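PDB 3JU7: putative PLP-dependent aminotransferase from Bacillus cereus ATCC 10987, which probably acts as a pyridoxal phosphate-dependent aminotransferase of the DegT/DnrJ/EryC1/StrS family. Local coordinates for residues A131-L145 / V156-N170. Numbering follows the deposited sequence.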
loop_
_atom_site.group_PDB
_atom_site.type_symbol
_atom_site.label_atom_id
_atom_site.label_comp_id
_atom_site.label_asym_id
_atom_site.label_seq_id
_atom_site.Cartn_x
_atom_site.Cartn_y
_atom_site.Cartn_z
ATOM N N ALA A 131 23.270 -7.499 -2.348
ATOM C CA ALA A 131 22.276 -7.093 -3.319
ATOM C C ALA A 131 22.013 -5.601 -3.204
ATOM O O ALA A 131 21.696 -4.947 -4.206
ATOM C CB ALA A 131 20.974 -7.848 -3.131
ATOM N N ILE A 132 22.096 -5.093 -1.979
ATOM C CA ILE A 132 21.745 -3.698 -1.691
ATOM C C ILE A 132 22.188 -3.282 -0.287
ATOM O O ILE A 132 22.390 -4.115 0.595
ATOM C CB ILE A 132 20.213 -3.482 -1.876
ATOM C CG1 ILE A 132 19.871 -1.995 -2.066
ATOM C CG2 ILE A 132 19.413 -4.213 -0.794
ATOM C CD1 ILE A 132 18.538 -1.774 -2.736
ATOM N N VAL A 133 22.367 -1.987 -0.112
ATOM C CA VAL A 133 22.678 -1.397 1.164
ATOM C C VAL A 133 21.547 -0.423 1.509
ATOM O O VAL A 133 21.172 0.420 0.689
ATOM C CB VAL A 133 24.046 -0.648 1.115
ATOM C CG1 VAL A 133 24.245 0.171 2.365
ATOM C CG2 VAL A 133 25.218 -1.655 0.870
ATOM N N VAL A 134 21.023 -0.529 2.726
ATOM C CA VAL A 134 19.856 0.246 3.136
ATOM C C VAL A 134 20.149 0.874 4.499
ATOM O O VAL A 134 19.812 0.308 5.543
ATOM C CB VAL A 134 18.598 -0.653 3.175
ATOM C CG1 VAL A 134 17.308 0.162 3.464
ATOM C CG2 VAL A 134 18.474 -1.431 1.866
ATOM N N PRO A 135 20.805 2.038 4.495
ATOM C CA PRO A 135 21.025 2.715 5.769
ATOM C C PRO A 135 19.751 3.406 6.243
ATOM O O PRO A 135 18.843 3.710 5.429
ATOM C CB PRO A 135 22.120 3.745 5.442
ATOM C CG PRO A 135 21.945 4.013 4.010
ATOM C CD PRO A 135 21.373 2.798 3.365
ATOM N N TYR A 136 19.679 3.613 7.555
ATOM C CA TYR A 136 18.592 4.395 8.170
ATOM C C TYR A 136 19.117 5.705 8.772
ATOM O O TYR A 136 20.055 5.699 9.544
ATOM C CB TYR A 136 17.938 3.528 9.221
ATOM C CG TYR A 136 17.036 4.225 10.194
ATOM C CD1 TYR A 136 16.100 5.146 9.778
ATOM C CD2 TYR A 136 17.082 3.905 11.542
ATOM C CE1 TYR A 136 15.256 5.768 10.700
ATOM C CE2 TYR A 136 16.242 4.524 12.460
ATOM C CZ TYR A 136 15.338 5.454 12.046
ATOM O OH TYR A 136 14.524 6.092 12.987
ATOM N N ALA A 137 18.522 6.830 8.406
ATOM C CA ALA A 137 18.947 8.127 8.926
ATOM C C ALA A 137 18.289 8.295 10.307
ATOM O O ALA A 137 17.321 9.054 10.500
ATOM C CB ALA A 137 18.563 9.239 7.966
ATOM N N THR A 138 18.854 7.567 11.259
ATOM C CA THR A 138 18.278 7.368 12.587
ATOM C C THR A 138 17.689 8.621 13.203
ATOM O O THR A 138 18.366 9.656 13.309
ATOM C CB THR A 138 19.360 6.793 13.550
ATOM O OG1 THR A 138 19.942 5.655 12.927
ATOM C CG2 THR A 138 18.793 6.437 14.922
ATOM N N PHE A 139 16.417 8.486 13.578
ATOM C CA PHE A 139 15.636 9.504 14.301
ATOM C C PHE A 139 15.532 10.851 13.567
ATOM O O PHE A 139 15.505 11.912 14.185
ATOM C CB PHE A 139 16.150 9.664 15.727
ATOM C CG PHE A 139 16.225 8.345 16.541
ATOM C CD1 PHE A 139 15.234 7.399 16.480
ATOM C CD2 PHE A 139 17.263 8.131 17.428
ATOM C CE1 PHE A 139 15.287 6.245 17.250
ATOM C CE2 PHE A 139 17.320 6.999 18.198
ATOM C CZ PHE A 139 16.329 6.048 18.107
ATOM N N GLY A 140 15.456 10.797 12.242
ATOM C CA GLY A 140 15.196 12.004 11.424
ATOM C C GLY A 140 16.381 12.948 11.437
ATOM O O GLY A 140 16.243 14.147 11.470
ATOM N N SER A 141 17.576 12.396 11.385
ATOM C CA SER A 141 18.765 13.180 11.601
ATOM C C SER A 141 19.573 13.260 10.334
ATOM O O SER A 141 19.263 12.612 9.315
ATOM C CB SER A 141 19.590 12.554 12.731
ATOM O OG SER A 141 20.058 11.286 12.352
ATOM N N TRP A 142 20.630 14.048 10.412
ATOM C CA TRP A 142 21.438 14.321 9.260
ATOM C C TRP A 142 22.584 13.337 9.140
ATOM O O TRP A 142 23.708 13.627 9.524
ATOM C CB TRP A 142 21.947 15.735 9.359
ATOM C CG TRP A 142 22.453 16.276 8.119
ATOM C CD1 TRP A 142 23.746 16.277 7.691
ATOM C CD2 TRP A 142 21.691 16.985 7.139
ATOM N NE1 TRP A 142 23.833 16.938 6.500
ATOM C CE2 TRP A 142 22.590 17.378 6.127
ATOM C CE3 TRP A 142 20.336 17.332 7.024
ATOM C CZ2 TRP A 142 22.181 18.073 4.991
ATOM C CZ3 TRP A 142 19.920 18.018 5.901
ATOM C CH2 TRP A 142 20.843 18.385 4.884
HETATM N N MSE A 143 22.266 12.158 8.620
HETATM C CA MSE A 143 23.267 11.133 8.299
HETATM C C MSE A 143 23.859 11.494 6.963
HETATM O O MSE A 143 23.187 11.434 5.929
HETATM C CB MSE A 143 22.630 9.766 8.217
HETATM C CG MSE A 143 23.601 8.659 7.865
HETATM SE SE MSE A 143 22.660 6.990 7.725
HETATM C CE MSE A 143 21.703 7.268 6.035
ATOM N N ASN A 144 25.124 11.891 6.980
ATOM C CA ASN A 144 25.780 12.369 5.793
ATOM C C ASN A 144 25.843 11.267 4.749
ATOM O O ASN A 144 26.102 10.125 5.096
ATOM C CB ASN A 144 27.190 12.843 6.119
ATOM C CG ASN A 144 27.734 13.762 5.056
ATOM O OD1 ASN A 144 28.193 13.313 3.980
ATOM N ND2 ASN A 144 27.671 15.077 5.336
ATOM N N LEU A 145 25.638 11.619 3.474
ATOM C CA LEU A 145 25.507 10.624 2.399
ATOM C C LEU A 145 26.691 10.542 1.429
ATOM O O LEU A 145 26.607 9.800 0.446
ATOM C CB LEU A 145 24.206 10.868 1.606
ATOM C CG LEU A 145 22.926 10.699 2.419
ATOM C CD1 LEU A 145 21.718 11.063 1.589
ATOM C CD2 LEU A 145 22.834 9.262 2.926
ATOM N N VAL A 156 27.453 -0.257 -6.091
ATOM C CA VAL A 156 26.665 -0.818 -4.976
ATOM C C VAL A 156 25.430 0.070 -4.688
ATOM O O VAL A 156 25.571 1.219 -4.235
ATOM C CB VAL A 156 27.510 -0.977 -3.698
ATOM C CG1 VAL A 156 26.639 -1.365 -2.545
ATOM C CG2 VAL A 156 28.615 -2.011 -3.908
ATOM N N PRO A 157 24.222 -0.454 -4.955
ATOM C CA PRO A 157 23.000 0.319 -4.791
ATOM C C PRO A 157 22.640 0.630 -3.339
ATOM O O PRO A 157 22.720 -0.229 -2.480
ATOM C CB PRO A 157 21.901 -0.587 -5.416
ATOM C CG PRO A 157 22.448 -1.905 -5.485
ATOM C CD PRO A 157 23.950 -1.797 -5.498
ATOM N N VAL A 158 22.204 1.865 -3.104
ATOM C CA VAL A 158 21.815 2.334 -1.783
ATOM C C VAL A 158 20.428 2.959 -1.824
ATOM O O VAL A 158 20.125 3.787 -2.687
ATOM C CB VAL A 158 22.758 3.412 -1.296
ATOM C CG1 VAL A 158 22.271 3.935 0.054
ATOM C CG2 VAL A 158 24.221 2.904 -1.330
ATOM N N VAL A 159 19.578 2.510 -0.914
ATOM C CA VAL A 159 18.271 3.069 -0.724
ATOM C C VAL A 159 18.263 3.439 0.743
ATOM O O VAL A 159 18.392 2.559 1.654
ATOM C CB VAL A 159 17.130 2.074 -1.034
ATOM C CG1 VAL A 159 15.825 2.619 -0.471
ATOM C CG2 VAL A 159 17.015 1.777 -2.551
ATOM N N VAL A 160 18.093 4.733 0.976
ATOM C CA VAL A 160 18.163 5.295 2.339
ATOM C C VAL A 160 16.773 5.388 2.947
ATOM O O VAL A 160 15.884 6.047 2.363
ATOM C CB VAL A 160 18.781 6.697 2.318
ATOM C CG1 VAL A 160 18.703 7.354 3.710
ATOM C CG2 VAL A 160 20.223 6.635 1.774
ATOM N N ASP A 161 16.568 4.670 4.057
ATOM C CA ASP A 161 15.367 4.829 4.886
ATOM C C ASP A 161 15.502 6.090 5.752
ATOM O O ASP A 161 16.190 6.108 6.758
ATOM C CB ASP A 161 15.140 3.591 5.762
ATOM C CG ASP A 161 13.837 3.641 6.553
ATOM O OD1 ASP A 161 13.282 4.739 6.770
ATOM O OD2 ASP A 161 13.376 2.568 7.010
ATOM N N ALA A 162 14.819 7.139 5.334
ATOM C CA ALA A 162 14.751 8.398 6.039
ATOM C C ALA A 162 13.284 8.633 6.401
ATOM O O ALA A 162 12.794 9.752 6.319
ATOM C CB ALA A 162 15.293 9.535 5.134
ATOM N N ALA A 163 12.589 7.555 6.770
ATOM C CA ALA A 163 11.138 7.583 7.027
ATOM C C ALA A 163 10.695 8.765 7.864
ATOM O O ALA A 163 9.738 9.432 7.509
ATOM C CB ALA A 163 10.654 6.255 7.664
ATOM N N PRO A 164 11.409 9.067 8.968
ATOM C CA PRO A 164 10.936 10.187 9.783
ATOM C C PRO A 164 11.557 11.566 9.519
ATOM O O PRO A 164 11.367 12.483 10.316
ATOM C CB PRO A 164 11.254 9.726 11.208
ATOM C CG PRO A 164 12.330 8.741 11.090
ATOM C CD PRO A 164 12.388 8.225 9.693
ATOM N N GLY A 165 12.253 11.726 8.407
ATOM C CA GLY A 165 13.119 12.883 8.217
ATOM C C GLY A 165 12.676 13.860 7.166
ATOM O O GLY A 165 13.445 14.724 6.824
ATOM N N PHE A 166 11.454 13.757 6.650
ATOM C CA PHE A 166 11.019 14.747 5.673
ATOM C C PHE A 166 10.925 16.099 6.345
ATOM O O PHE A 166 10.391 16.225 7.431
ATOM C CB PHE A 166 9.674 14.363 5.071
ATOM C CG PHE A 166 9.323 15.125 3.862
ATOM C CD1 PHE A 166 10.014 14.917 2.676
ATOM C CD2 PHE A 166 8.292 16.066 3.888
ATOM C CE1 PHE A 166 9.689 15.631 1.542
ATOM C CE2 PHE A 166 7.967 16.783 2.771
ATOM C CZ PHE A 166 8.665 16.577 1.585
ATOM N N GLY A 167 11.378 17.126 5.643
ATOM C CA GLY A 167 11.397 18.461 6.168
ATOM C C GLY A 167 12.693 18.787 6.868
ATOM O O GLY A 167 12.847 19.884 7.340
ATOM N N LEU A 168 13.634 17.839 6.948
ATOM C CA LEU A 168 14.944 18.065 7.591
ATOM C C LEU A 168 15.894 18.891 6.709
ATOM O O LEU A 168 16.365 18.429 5.654
ATOM C CB LEU A 168 15.616 16.740 7.956
ATOM C CG LEU A 168 16.982 16.850 8.611
ATOM C CD1 LEU A 168 16.896 17.708 9.911
ATOM C CD2 LEU A 168 17.522 15.405 8.892
HETATM N N MSE A 169 16.198 20.085 7.193
HETATM C CA MSE A 169 17.056 21.076 6.548
HETATM C C MSE A 169 18.338 21.303 7.333
HETATM O O MSE A 169 18.330 21.310 8.558
HETATM C CB MSE A 169 16.336 22.420 6.555
HETATM C CG MSE A 169 14.942 22.390 5.967
HETATM SE SE MSE A 169 15.080 22.245 4.082
HETATM C CE MSE A 169 13.605 23.394 3.654
ATOM N N ASN A 170 19.433 21.550 6.634
ATOM C CA ASN A 170 20.703 21.847 7.286
ATOM C C ASN A 170 21.481 22.723 6.335
ATOM O O ASN A 170 21.810 22.315 5.226
ATOM C CB ASN A 170 21.479 20.563 7.590
ATOM C CG ASN A 170 22.771 20.809 8.362
ATOM O OD1 ASN A 170 23.032 21.913 8.804
ATOM N ND2 ASN A 170 23.569 19.746 8.553
#
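Asn170 lays its CB over the face of the Trp142 indole, 3.3 Å from the centroid of the six-membered ring and almost on its normal, a CH-pi contact, while the amide stands nearly upright on the indole, the two planes 82° apart. Leu168 comes to the same indole at its rim, CG 3.7 Å from Trp142 CE3, and its CD2 packs against the backbone of Gly140 and Ser141. Nearer the strands, the Tyr136 ring turns its edge to Asp161 O and Pro164 CD; with CG anti to the backbone N (chi1 166°), it is set crosswise to Pro164, and its OH accepts from Phe139 N. Pro135 crosses Val158 and Val160 at about a right angle, its CG 3.9 Å from Val160 CG2, a methyl that also meets Leu145 CD2. From Val133 to Ala137 the backbones run parallel, joined by four hydrogen bonds, among them Val133 N to Pro157 O (3.0 Å). Asp161 OD1 closes an Asx turn with Ala163 N, whereas OD2 bonds to Thr91 and to N1 of the cofactor-modified lysine at position 191. Parallel strands joined through helix 146-153 form a beta-alpha-beta crossover, and Asp161 is the pyridine-binding aspartate characteristic of fold-type I PLP enzymes.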